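Local coordinates for protein glucosidase (Croceicoccus marinus, PDB 5Z3K) that probably acts as a beta-glucosidase of glycoside hydrolase family 39, hydrolysing O-glycosidic bonds, at residues 24-29 against 332-337; 28-33 against 44-49; 301-304 against 308-311. All blocks are in the same frame, centred on the assembly; numbering follows the deposited sequence.

Interaction 1. Residues 24-29 against 332-337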
ATOM      1  N   HIS A  24      -0.675  -0.634   6.541  1.00  7.86           N
ATOM      2  CA  HIS A  24      -1.665  -1.352   5.729  1.00  7.34           C
ATOM      3  C   HIS A  24      -2.539  -0.382   4.939  1.00  9.87           C
ATOM      4  O   HIS A  24      -3.748  -0.270   5.151  1.00 10.95           O
ATOM      5  CB  HIS A  24      -2.544  -2.257   6.585  1.00  8.61           C
ATOM      6  CG  HIS A  24      -3.085  -3.435   5.834  1.00  9.46           C
ATOM      7  ND1 HIS A  24      -2.266  -4.386   5.270  1.00  9.97           N
ATOM      8  CD2 HIS A  24      -4.356  -3.830   5.574  1.00  9.65           C
ATOM      9  CE1 HIS A  24      -3.006  -5.306   4.674  1.00 13.43           C
ATOM     10  NE2 HIS A  24      -4.278  -4.997   4.850  1.00 10.63           N
ATOM     11  N   GLY A  25      -1.907   0.310   3.999  1.00  8.55           N
ATOM     12  CA  GLY A  25      -2.649   1.089   3.028  1.00  9.37           C
ATOM     13  C   GLY A  25      -2.927   0.300   1.763  1.00 10.94           C
ATOM     14  O   GLY A  25      -2.294  -0.718   1.496  1.00 11.61           O
ATOM     15  N   THR A  26      -3.871   0.787   0.953  1.00 11.88           N
ATOM     16  CA  THR A  26      -4.174   0.094  -0.293  1.00 10.03           C
ATOM     17  C   THR A  26      -4.847   1.059  -1.251  1.00 11.20           C
ATOM     18  O   THR A  26      -5.202   2.183  -0.894  1.00 10.51           O
ATOM     19  CB  THR A  26      -5.070  -1.130  -0.068  1.00 11.57           C
ATOM     20  OG1 THR A  26      -5.021  -1.969  -1.227  1.00 12.58           O
ATOM     21  CG2 THR A  26      -6.521  -0.699   0.153  1.00 10.69           C
ATOM     22  N   SER A  27      -5.018   0.598  -2.477  1.00 13.17           N
ATOM     23  CA  SER A  27      -5.737   1.351  -3.484  1.00  9.27           C
ATOM     24  C   SER A  27      -6.804   0.442  -4.074  1.00 10.50           C
ATOM     25  O   SER A  27      -6.841  -0.761  -3.804  1.00 11.20           O
ATOM     26  CB  SER A  27      -4.798   1.874  -4.575  1.00 18.00           C
ATOM     27  OG  SER A  27      -4.435   0.831  -5.452  1.00 18.82           O
ATOM     28  N   GLY A  28      -7.673   1.034  -4.880  1.00 13.01           N
ATOM     29  CA  GLY A  28      -8.775   0.324  -5.499  1.00 15.78           C
ATOM     30  C   GLY A  28     -10.117   0.929  -5.132  1.00 13.04           C
ATOM     31  O   GLY A  28     -10.218   1.860  -4.335  1.00 11.58           O
ATOM     32  N   ILE A  29     -11.162   0.356  -5.728  1.00 11.43           N
ATOM     33  CA  ILE A  29     -12.548   0.788  -5.589  1.00 14.17           C
ATOM     34  C   ILE A  29     -13.257  -0.212  -4.678  1.00 13.05           C
ATOM     35  O   ILE A  29     -13.456  -1.372  -5.071  1.00 13.41           O
ATOM     36  CB  ILE A  29     -13.240   0.892  -6.958  1.00 12.85           C
ATOM     37  CG1 ILE A  29     -12.544   1.959  -7.824  1.00 13.92           C
ATOM     38  CG2 ILE A  29     -14.725   1.186  -6.779  1.00 13.88           C
ATOM     39  CD1 ILE A  29     -12.934   1.932  -9.317  1.00 11.47           C
ATOM     40  N   GLY A 332      -7.335 -13.413   1.808  1.00 11.05           N
ATOM     41  CA  GLY A 332      -7.174 -13.887   3.166  1.00 10.89           C
ATOM     42  C   GLY A 332      -5.906 -13.337   3.789  1.00 11.34           C
ATOM     43  O   GLY A 332      -5.930 -12.790   4.893  1.00 11.29           O
ATOM     44  N   ALA A 333      -4.784 -13.454   3.072  1.00 13.41           N
ATOM     45  CA  ALA A 333      -3.526 -12.910   3.580  1.00 14.90           C
ATOM     46  C   ALA A 333      -3.624 -11.403   3.789  1.00 13.16           C
ATOM     47  O   ALA A 333      -3.082 -10.864   4.761  1.00 11.22           O
ATOM     48  CB  ALA A 333      -2.377 -13.248   2.626  1.00 11.05           C
ATOM     49  N   PHE A 334      -4.323 -10.709   2.889  1.00 11.17           N
ATOM     50  CA  PHE A 334      -4.481  -9.264   3.026  1.00 11.64           C
ATOM     51  C   PHE A 334      -5.143  -8.899   4.350  1.00 10.45           C
ATOM     52  O   PHE A 334      -4.697  -7.972   5.038  1.00 10.68           O
ATOM     53  CB  PHE A 334      -5.283  -8.724   1.844  1.00 10.47           C
ATOM     54  CG  PHE A 334      -5.463  -7.224   1.855  1.00 13.38           C
ATOM     55  CD1 PHE A 334      -4.453  -6.381   1.406  1.00 12.11           C
ATOM     56  CD2 PHE A 334      -6.651  -6.660   2.301  1.00 13.87           C
ATOM     57  CE1 PHE A 334      -4.624  -4.999   1.401  1.00 13.13           C
ATOM     58  CE2 PHE A 334      -6.833  -5.275   2.301  1.00 12.92           C
ATOM     59  CZ  PHE A 334      -5.815  -4.445   1.856  1.00 10.14           C
ATOM     60  N   GLN A 335      -6.194  -9.635   4.742  1.00  9.44           N
ATOM     61  CA  GLN A 335      -6.856  -9.362   6.011  1.00  8.76           C
ATOM     62  C   GLN A 335      -5.971  -9.726   7.199  1.00 10.25           C
ATOM     63  O   GLN A 335      -5.890  -8.964   8.167  1.00 12.21           O
ATOM     64  CB  GLN A 335      -8.182 -10.121   6.087  1.00 10.68           C
ATOM     65  CG  GLN A 335      -9.235  -9.631   5.086  1.00  8.44           C
ATOM     66  CD  GLN A 335     -10.444 -10.549   5.038  1.00 13.20           C
ATOM     67  OE1 GLN A 335     -11.353 -10.437   5.859  1.00 15.01           O
ATOM     68  NE2 GLN A 335     -10.450 -11.466   4.087  1.00 14.25           N
ATOM     69  N   LEU A 336      -5.318 -10.893   7.165  1.00  9.65           N
ATOM     70  CA  LEU A 336      -4.507 -11.294   8.314  1.00 10.93           C
ATOM     71  C   LEU A 336      -3.326 -10.347   8.512  1.00 10.62           C
ATOM     72  O   LEU A 336      -2.943 -10.056   9.654  1.00 13.55           O
ATOM     73  CB  LEU A 336      -4.008 -12.722   8.145  1.00 10.75           C
ATOM     74  CG  LEU A 336      -5.046 -13.811   7.869  1.00 15.10           C
ATOM     75  CD1 LEU A 336      -4.349 -15.152   7.932  1.00 13.70           C
ATOM     76  CD2 LEU A 336      -6.209 -13.746   8.842  1.00 13.51           C
ATOM     77  N   VAL A 337      -2.734  -9.869   7.414  1.00 10.49           N
ATOM     78  CA  VAL A 337      -1.671  -8.866   7.518  1.00 11.27           C
ATOM     79  C   VAL A 337      -2.196  -7.600   8.188  1.00 12.05           C
ATOM     80  O   VAL A 337      -1.617  -7.096   9.156  1.00 10.00           O
ATOM     81  CB  VAL A 337      -1.082  -8.549   6.129  1.00 11.44           C
ATOM     82  CG1 VAL A 337      -0.289  -7.265   6.182  1.00 11.19           C
ATOM     83  CG2 VAL A 337      -0.223  -9.700   5.613  1.00 10.62           C
TER
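His-24 and Phe-334 make the tight heart of this contact. The imidazole comes at the phenyl ring nitrogen first: NE2 sits over the centre of one face, 3.3 Å above the ring plane. With the two planes inclined at 41° and their centroids 4.3 Å apart, the rings are neither parallel nor perpendicular. The same NE2 lies 3.0 Å from Phe-334 O, so the histidine meets both the side chain and the backbone of one helical residue. One turn along the helix, Val-337 adds a branched wall: its CG1 reaches 3.6 Å from His-24 ND1, while its carbonyl carbon lies over a face of the imidazole. Phe-334 CG is trans to the backbone N (chi1 -178°), which carries the long flat ring off the helix to span the gap to the strand.

At the far edge of the phenyl ring the packing slackens. Thr-26 CB approaches CZ of Phe-334 near the ring plane at 3.9 Å, and the threonine turns its OG1 to Phe-301 O, a hydrogen bond with the neighbouring strand. Gln-335, partly exposed, starts away from the strand, and its amide OE1 bonds to Asn-48 ND2. Strand 25-27 and helix 329-341 thus pack as the first strand and last helix of a (beta/alpha)8 barrel, the TIM-barrel fold.

Interaction 2. Residues 28-33 against 44-49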
ATOM      1  N   GLY A  28      -7.673   1.034  -4.880  1.00 13.01           N
ATOM      2  CA  GLY A  28      -8.775   0.324  -5.499  1.00 15.78           C
ATOM      3  C   GLY A  28     -10.117   0.929  -5.132  1.00 13.04           C
ATOM      4  O   GLY A  28     -10.218   1.860  -4.335  1.00 11.58           O
ATOM      5  N   ILE A  29     -11.162   0.356  -5.728  1.00 11.43           N
ATOM      6  CA  ILE A  29     -12.548   0.788  -5.589  1.00 14.17           C
ATOM      7  C   ILE A  29     -13.257  -0.212  -4.678  1.00 13.05           C
ATOM      8  O   ILE A  29     -13.456  -1.372  -5.071  1.00 13.41           O
ATOM      9  CB  ILE A  29     -13.240   0.892  -6.958  1.00 12.85           C
ATOM     10  CG1 ILE A  29     -12.544   1.959  -7.824  1.00 13.92           C
ATOM     11  CG2 ILE A  29     -14.725   1.186  -6.779  1.00 13.88           C
ATOM     12  CD1 ILE A  29     -12.934   1.932  -9.317  1.00 11.47           C
ATOM     13  N   PRO A  30     -13.657   0.177  -3.460  1.00 11.38           N
ATOM     14  CA  PRO A  30     -14.190  -0.805  -2.508  1.00 12.31           C
ATOM     15  C   PRO A  30     -15.673  -1.110  -2.647  1.00 12.13           C
ATOM     16  O   PRO A  30     -16.126  -2.101  -2.056  1.00 12.97           O
ATOM     17  CB  PRO A  30     -13.905  -0.149  -1.146  1.00 12.73           C
ATOM     18  CG  PRO A  30     -13.933   1.314  -1.418  1.00 11.09           C
ATOM     19  CD  PRO A  30     -13.361   1.477  -2.816  1.00 13.87           C
ATOM     20  N   ALA A  31     -16.423  -0.318  -3.405  1.00 11.31           N
ATOM     21  CA  ALA A  31     -17.879  -0.420  -3.444  1.00 11.14           C
ATOM     22  C   ALA A  31     -18.397   0.531  -4.521  1.00 12.42           C
ATOM     23  O   ALA A  31     -17.684   1.460  -4.920  1.00 13.93           O
ATOM     24  CB  ALA A  31     -18.499  -0.070  -2.081  1.00 12.02           C
ATOM     25  N   PRO A  32     -19.617   0.298  -5.020  1.00 11.48           N
ATOM     26  CA  PRO A  32     -20.176   1.173  -6.061  1.00 13.33           C
ATOM     27  C   PRO A  32     -20.281   2.630  -5.631  1.00 15.00           C
ATOM     28  O   PRO A  32     -20.395   2.953  -4.448  1.00 12.09           O
ATOM     29  CB  PRO A  32     -21.574   0.585  -6.302  1.00 13.34           C
ATOM     30  CG  PRO A  32     -21.477  -0.813  -5.877  1.00 15.22           C
ATOM     31  CD  PRO A  32     -20.445  -0.897  -4.802  1.00 11.00           C
ATOM     32  N   ALA A  33     -20.265   3.506  -6.624  1.00 13.23           N
ATOM     33  CA  ALA A  33     -20.553   4.924  -6.494  1.00 15.44           C
ATOM     34  C   ALA A  33     -21.293   5.344  -7.753  1.00 13.84           C
ATOM     35  O   ALA A  33     -21.238   4.640  -8.768  1.00 14.26           O
ATOM     36  CB  ALA A  33     -19.271   5.754  -6.328  1.00 14.28           C
ATOM     37  N   ASP A  44     -16.644  -4.086   3.504  1.00  9.40           N
ATOM     38  CA  ASP A  44     -16.530  -4.791   4.776  1.00 13.87           C
ATOM     39  C   ASP A  44     -15.234  -5.583   4.871  1.00 10.77           C
ATOM     40  O   ASP A  44     -14.734  -5.798   5.978  1.00 11.45           O
ATOM     41  CB  ASP A  44     -17.720  -5.727   4.990  1.00 16.93           C
ATOM     42  CG  ASP A  44     -17.754  -6.307   6.389  1.00 19.03           C
ATOM     43  OD1 ASP A  44     -17.957  -5.537   7.352  1.00 24.40           O
ATOM     44  OD2 ASP A  44     -17.570  -7.534   6.524  1.00 21.49           O
ATOM     45  N   VAL A  45     -14.691  -6.047   3.735  1.00  8.78           N
ATOM     46  CA  VAL A  45     -13.405  -6.745   3.767  1.00 11.12           C
ATOM     47  C   VAL A  45     -12.287  -5.768   4.113  1.00 10.12           C
ATOM     48  O   VAL A  45     -11.371  -6.097   4.876  1.00 10.24           O
ATOM     49  CB  VAL A  45     -13.125  -7.470   2.430  1.00 13.53           C
ATOM     50  CG1 VAL A  45     -11.797  -8.257   2.492  1.00 12.35           C
ATOM     51  CG2 VAL A  45     -14.269  -8.410   2.056  1.00 15.07           C
ATOM     52  N   TRP A  46     -12.333  -4.559   3.552  1.00  9.57           N
ATOM     53  CA  TRP A  46     -11.344  -3.545   3.923  1.00  9.58           C
ATOM     54  C   TRP A  46     -11.431  -3.224   5.414  1.00 11.93           C
ATOM     55  O   TRP A  46     -10.406  -3.063   6.094  1.00 10.17           O
ATOM     56  CB  TRP A  46     -11.549  -2.277   3.089  1.00  9.91           C
ATOM     57  CG  TRP A  46     -11.095  -2.338   1.668  1.00 12.16           C
ATOM     58  CD1 TRP A  46     -10.884  -3.452   0.913  1.00 12.67           C
ATOM     59  CD2 TRP A  46     -10.789  -1.216   0.827  1.00 14.10           C
ATOM     60  NE1 TRP A  46     -10.467  -3.098  -0.351  1.00 15.07           N
ATOM     61  CE2 TRP A  46     -10.394  -1.729  -0.428  1.00 12.41           C
ATOM     62  CE3 TRP A  46     -10.824   0.171   1.012  1.00  8.92           C
ATOM     63  CZ2 TRP A  46     -10.031  -0.905  -1.494  1.00  9.86           C
ATOM     64  CZ3 TRP A  46     -10.464   0.997  -0.056  1.00 12.11           C
ATOM     65  CH2 TRP A  46     -10.075   0.456  -1.290  1.00 10.40           C
ATOM     66  N   ARG A  47     -12.651  -3.136   5.945  1.00 10.95           N
ATOM     67  CA  ARG A  47     -12.837  -2.914   7.376  1.00 11.31           C
ATOM     68  C   ARG A  47     -12.237  -4.049   8.191  1.00 11.74           C
ATOM     69  O   ARG A  47     -11.484  -3.815   9.143  1.00 12.11           O
ATOM     70  CB  ARG A  47     -14.329  -2.765   7.697  1.00 12.27           C
ATOM     71  CG  ARG A  47     -14.601  -2.468   9.162  1.00 14.19           C
ATOM     72  CD  ARG A  47     -16.003  -2.922   9.580  1.00 21.63           C
ATOM     73  NE  ARG A  47     -16.243  -4.310   9.198  1.00 22.41           N
ATOM     74  CZ  ARG A  47     -15.732  -5.369   9.816  1.00 23.40           C
ATOM     75  NH1 ARG A  47     -14.947  -5.223  10.883  1.00 29.62           N
ATOM     76  NH2 ARG A  47     -16.019  -6.588   9.371  1.00 23.49           N
ATOM     77  N   ASN A  48     -12.558  -5.296   7.829  1.00 10.07           N
ATOM     78  CA  ASN A  48     -12.015  -6.444   8.551  1.00 13.40           C
ATOM     79  C   ASN A  48     -10.497  -6.527   8.431  1.00 14.59           C
ATOM     80  O   ASN A  48      -9.820  -7.002   9.356  1.00 12.18           O
ATOM     81  CB  ASN A  48     -12.661  -7.729   8.040  1.00 13.50           C
ATOM     82  CG  ASN A  48     -12.522  -8.855   9.018  1.00 16.32           C
ATOM     83  OD1 ASN A  48     -12.882  -8.712  10.187  1.00 14.86           O
ATOM     84  ND2 ASN A  48     -11.959  -9.972   8.564  1.00 18.47           N
ATOM     85  N   ALA A  49      -9.942  -6.083   7.304  1.00 11.30           N
ATOM     86  CA  ALA A  49      -8.494  -6.031   7.153  1.00 11.14           C
ATOM     87  C   ALA A  49      -7.863  -4.859   7.894  1.00 11.69           C
ATOM     88  O   ALA A  49      -6.632  -4.743   7.891  1.00 12.09           O
ATOM     89  CB  ALA A  49      -8.135  -5.947   5.662  1.00 11.38           C
TER
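Pro-30 lies on the indole of Trp-46, in a CH-pi contact that is almost perfectly vertical: CB is 3.6 Å from the centroid of the six-membered ring and only 4° off its normal. CG leans toward the rim, 3.7 Å from CZ3 of Trp-46. A proline suits the place because its compact ring presents several C-H groups to one flat face. Gly-28 comes in at the edge instead, its carbonyl O 3.4 Å from Trp-46 CH2. With phi at 122°, a side chain here would collide with the carbonyl oxygen of Ser-27, and its CB would also face the indole, so glycine fits.

The 28-33 segment belongs to the loop leaving the first strand of the (beta/alpha)8 barrel, and Trp-46 reaches back to it from the short helix 43-48 that follows. Its CG lies anti to the carbonyl carbon (chi1 -75°), which lays the indole against the loop. The indole's polar end is fixed from outside, NE1 donating to Ala-304 O beyond the eighth strand. With an alanine here, the face under Pro-30 is lost, which would probably open a gap beneath the proline and leave Ala-304 O without this donor. Farther out, Pro-30 is backbone-bonded to Ile-42 and touches Gln-97 of helix 89-100.

Interaction 3. Residues 301-304 against 308-311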
ATOM      1  N   PHE A 301      -0.717  -1.020  -0.893  1.00 11.77           N
ATOM      2  CA  PHE A 301      -0.762  -2.269  -1.641  1.00 11.12           C
ATOM      3  C   PHE A 301      -1.644  -2.132  -2.874  1.00 15.23           C
ATOM      4  O   PHE A 301      -2.752  -1.602  -2.799  1.00 11.54           O
ATOM      5  CB  PHE A 301      -1.308  -3.396  -0.771  1.00 10.93           C
ATOM      6  CG  PHE A 301      -1.534  -4.671  -1.534  1.00 13.12           C
ATOM      7  CD1 PHE A 301      -0.471  -5.546  -1.762  1.00 12.10           C
ATOM      8  CD2 PHE A 301      -2.790  -4.985  -2.045  1.00 11.82           C
ATOM      9  CE1 PHE A 301      -0.658  -6.731  -2.458  1.00 11.29           C
ATOM     10  CE2 PHE A 301      -2.999  -6.156  -2.758  1.00 12.36           C
ATOM     11  CZ  PHE A 301      -1.932  -7.035  -2.969  1.00 12.97           C
ATOM     12  N   PHE A 302      -1.173  -2.677  -3.996  1.00 10.85           N
ATOM     13  CA  PHE A 302      -1.835  -2.555  -5.294  1.00 13.54           C
ATOM     14  C   PHE A 302      -2.280  -3.939  -5.762  1.00 12.37           C
ATOM     15  O   PHE A 302      -1.432  -4.803  -5.996  1.00 12.93           O
ATOM     16  CB  PHE A 302      -0.865  -1.936  -6.305  1.00 14.12           C
ATOM     17  CG  PHE A 302      -1.444  -1.756  -7.686  1.00 17.19           C
ATOM     18  CD1 PHE A 302      -2.339  -0.728  -7.945  1.00 11.10           C
ATOM     19  CD2 PHE A 302      -1.093  -2.608  -8.721  1.00 15.98           C
ATOM     20  CE1 PHE A 302      -2.876  -0.548  -9.214  1.00 12.84           C
ATOM     21  CE2 PHE A 302      -1.627  -2.434 -10.000  1.00 14.39           C
ATOM     22  CZ  PHE A 302      -2.518  -1.397 -10.240  1.00 14.29           C
ATOM     23  N   ARG A 303      -3.596  -4.174  -5.889  1.00 13.61           N
ATOM     24  CA  ARG A 303      -4.706  -3.319  -5.459  1.00 13.18           C
ATOM     25  C   ARG A 303      -5.763  -4.231  -4.831  1.00 13.65           C
ATOM     26  O   ARG A 303      -5.973  -5.353  -5.315  1.00 12.74           O
ATOM     27  CB  ARG A 303      -5.301  -2.535  -6.642  1.00 11.54           C
ATOM     28  CG  ARG A 303      -5.606  -3.387  -7.885  1.00 10.54           C
ATOM     29  CD  ARG A 303      -5.928  -2.524  -9.129  1.00 14.62           C
ATOM     30  NE  ARG A 303      -7.293  -2.000  -9.061  1.00 13.14           N
ATOM     31  CZ  ARG A 303      -7.832  -1.153  -9.937  1.00 13.83           C
ATOM     32  NH1 ARG A 303      -7.132  -0.695 -10.973  1.00 16.37           N
ATOM     33  NH2 ARG A 303      -9.079  -0.747  -9.762  1.00 15.66           N
ATOM     34  N   ALA A 304      -6.422  -3.768  -3.761  1.00 12.13           N
ATOM     35  CA  ALA A 304      -7.369  -4.595  -3.002  1.00 13.88           C
ATOM     36  C   ALA A 304      -8.797  -4.480  -3.554  1.00 13.01           C
ATOM     37  O   ALA A 304      -9.749  -4.108  -2.858  1.00 11.67           O
ATOM     38  CB  ALA A 304      -7.327  -4.222  -1.520  1.00 11.25           C
ATOM     39  N   ALA A 308     -10.943  -4.390 -11.652  1.00 13.33           N
ATOM     40  CA  ALA A 308     -11.712  -3.662 -12.651  1.00 14.55           C
ATOM     41  C   ALA A 308     -11.181  -2.237 -12.731  1.00 17.92           C
ATOM     42  O   ALA A 308     -11.278  -1.469 -11.769  1.00 18.72           O
ATOM     43  CB  ALA A 308     -13.208  -3.683 -12.311  1.00 13.68           C
ATOM     44  N   ASP A 309     -10.591  -1.886 -13.865  1.00 15.84           N
ATOM     45  CA  ASP A 309      -9.841  -0.648 -14.031  1.00 15.95           C
ATOM     46  C   ASP A 309     -10.631   0.211 -15.007  1.00 19.32           C
ATOM     47  O   ASP A 309     -10.751  -0.136 -16.182  1.00 17.15           O
ATOM     48  CB  ASP A 309      -8.429  -0.964 -14.531  1.00 14.53           C
ATOM     49  CG  ASP A 309      -7.591   0.279 -14.823  1.00 16.72           C
ATOM     50  OD1 ASP A 309      -8.138   1.335 -15.201  1.00 15.58           O
ATOM     51  OD2 ASP A 309      -6.357   0.177 -14.693  1.00 16.10           O
ATOM     52  N   PHE A 310     -11.184   1.316 -14.514  1.00 17.34           N
ATOM     53  CA  PHE A 310     -12.066   2.167 -15.302  1.00 17.68           C
ATOM     54  C   PHE A 310     -11.322   3.304 -15.983  1.00 19.71           C
ATOM     55  O   PHE A 310     -11.949   4.246 -16.481  1.00 16.96           O
ATOM     56  CB  PHE A 310     -13.186   2.704 -14.415  1.00 16.09           C
ATOM     57  CG  PHE A 310     -14.078   1.623 -13.868  1.00 18.18           C
ATOM     58  CD1 PHE A 310     -13.740   0.944 -12.711  1.00 17.78           C
ATOM     59  CD2 PHE A 310     -15.239   1.270 -14.530  1.00 18.79           C
ATOM     60  CE1 PHE A 310     -14.559  -0.065 -12.211  1.00 17.58           C
ATOM     61  CE2 PHE A 310     -16.068   0.263 -14.038  1.00 19.04           C
ATOM     62  CZ  PHE A 310     -15.722  -0.408 -12.880  1.00 23.00           C
ATOM     63  N   HIS A 311      -9.997   3.234 -16.010  1.00 14.60           N
ATOM     64  CA  HIS A 311      -9.173   4.158 -16.770  1.00 18.16           C
ATOM     65  C   HIS A 311      -8.562   3.495 -17.993  1.00 21.24           C
ATOM     66  O   HIS A 311      -8.688   4.013 -19.105  1.00 19.13           O
ATOM     67  CB  HIS A 311      -8.101   4.728 -15.838  1.00 15.28           C
ATOM     68  CG  HIS A 311      -8.679   5.306 -14.585  1.00 14.09           C
ATOM     69  ND1 HIS A 311      -9.244   6.563 -14.542  1.00 13.94           N
ATOM     70  CD2 HIS A 311      -8.841   4.779 -13.346  1.00 15.73           C
ATOM     71  CE1 HIS A 311      -9.696   6.801 -13.324  1.00 17.20           C
ATOM     72  NE2 HIS A 311      -9.461   5.735 -12.578  1.00 14.51           N
TER
HETATM   73  O   HOH W   1     -10.047   1.895 -11.746  1.00 14.71           O
HETATM   74  O   HOH W   2      -4.840  -0.962 -12.844  1.00 16.13           O
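Arg-303 reaches across to Ala-308 and Asp-309 with the two terminal nitrogens of its guanidinium, and most of the contact is polar. The direct charge pairing is loose: NH1 of Arg-303 and OD2 of Asp-309 form a long salt bridge at 3.9 Å, their flat groups turned 44° against each other. NH2 lies 3.1 Å from Ala-308 O. The closer ionic partner of the arginine is Asp-305, which meets NE from the turn between the segments.

Water fills in where direct bonds are long. One molecule, at the guanidinium edge and in its plane, accepts from Arg-303 NH1 at 3.0 Å and donates to OD2 of Asp-309 at 2.6 Å. A second takes the backbone N-H of Phe-310 and a weak bond from NH2.

Hydrogen bonds on the side of Asp-309 set its carboxylate in place. OD1 accepts from His-311 N at 2.8 Å, an Asx turn, and from Tyr-312 N as well, leaving OD2 turned to the water and the arginine.

The apolar part is local: Arg-303 CG lies over the centre of the Phe-302 ring. The bend at chi3 (-78°) then swings the guanidinium toward the other segment. A cis peptide links these two residues, a non-prolyl cis bond just after the eighth barrel strand as in many clan GH-A glycosidases.

Arginine suits the site because its several N-H groups can serve carboxylates and two waters together; the contact is probably a solvent-mediated ion pair, its link to Asp-309 bridged by water while Asp-305 gives the direct salt bridge.

In the fold
After strand 6-13 of the mixed sheet, the chain enters the barrel at strand 25-27. Interaction 1 starts on this strand and interaction 2 in the loop just after it, sharing Gly-28 and Ile-29. Interaction 2 closes first, over a short loop of ten residues leading into helix 43-48. The chain then passes through the other seven barrel strands before interaction 3 closes a turn of three residues beyond strand 298-301. Interaction 1 closes last, bringing helix 329-341 back to the first strand, so interaction 3 is nested within its long loop; interactions 2 and 3 lie in series. Gly-25 O with Phe-301 N, and Ile-29 CD1 against Phe-310, further tie together the seam of the barrel.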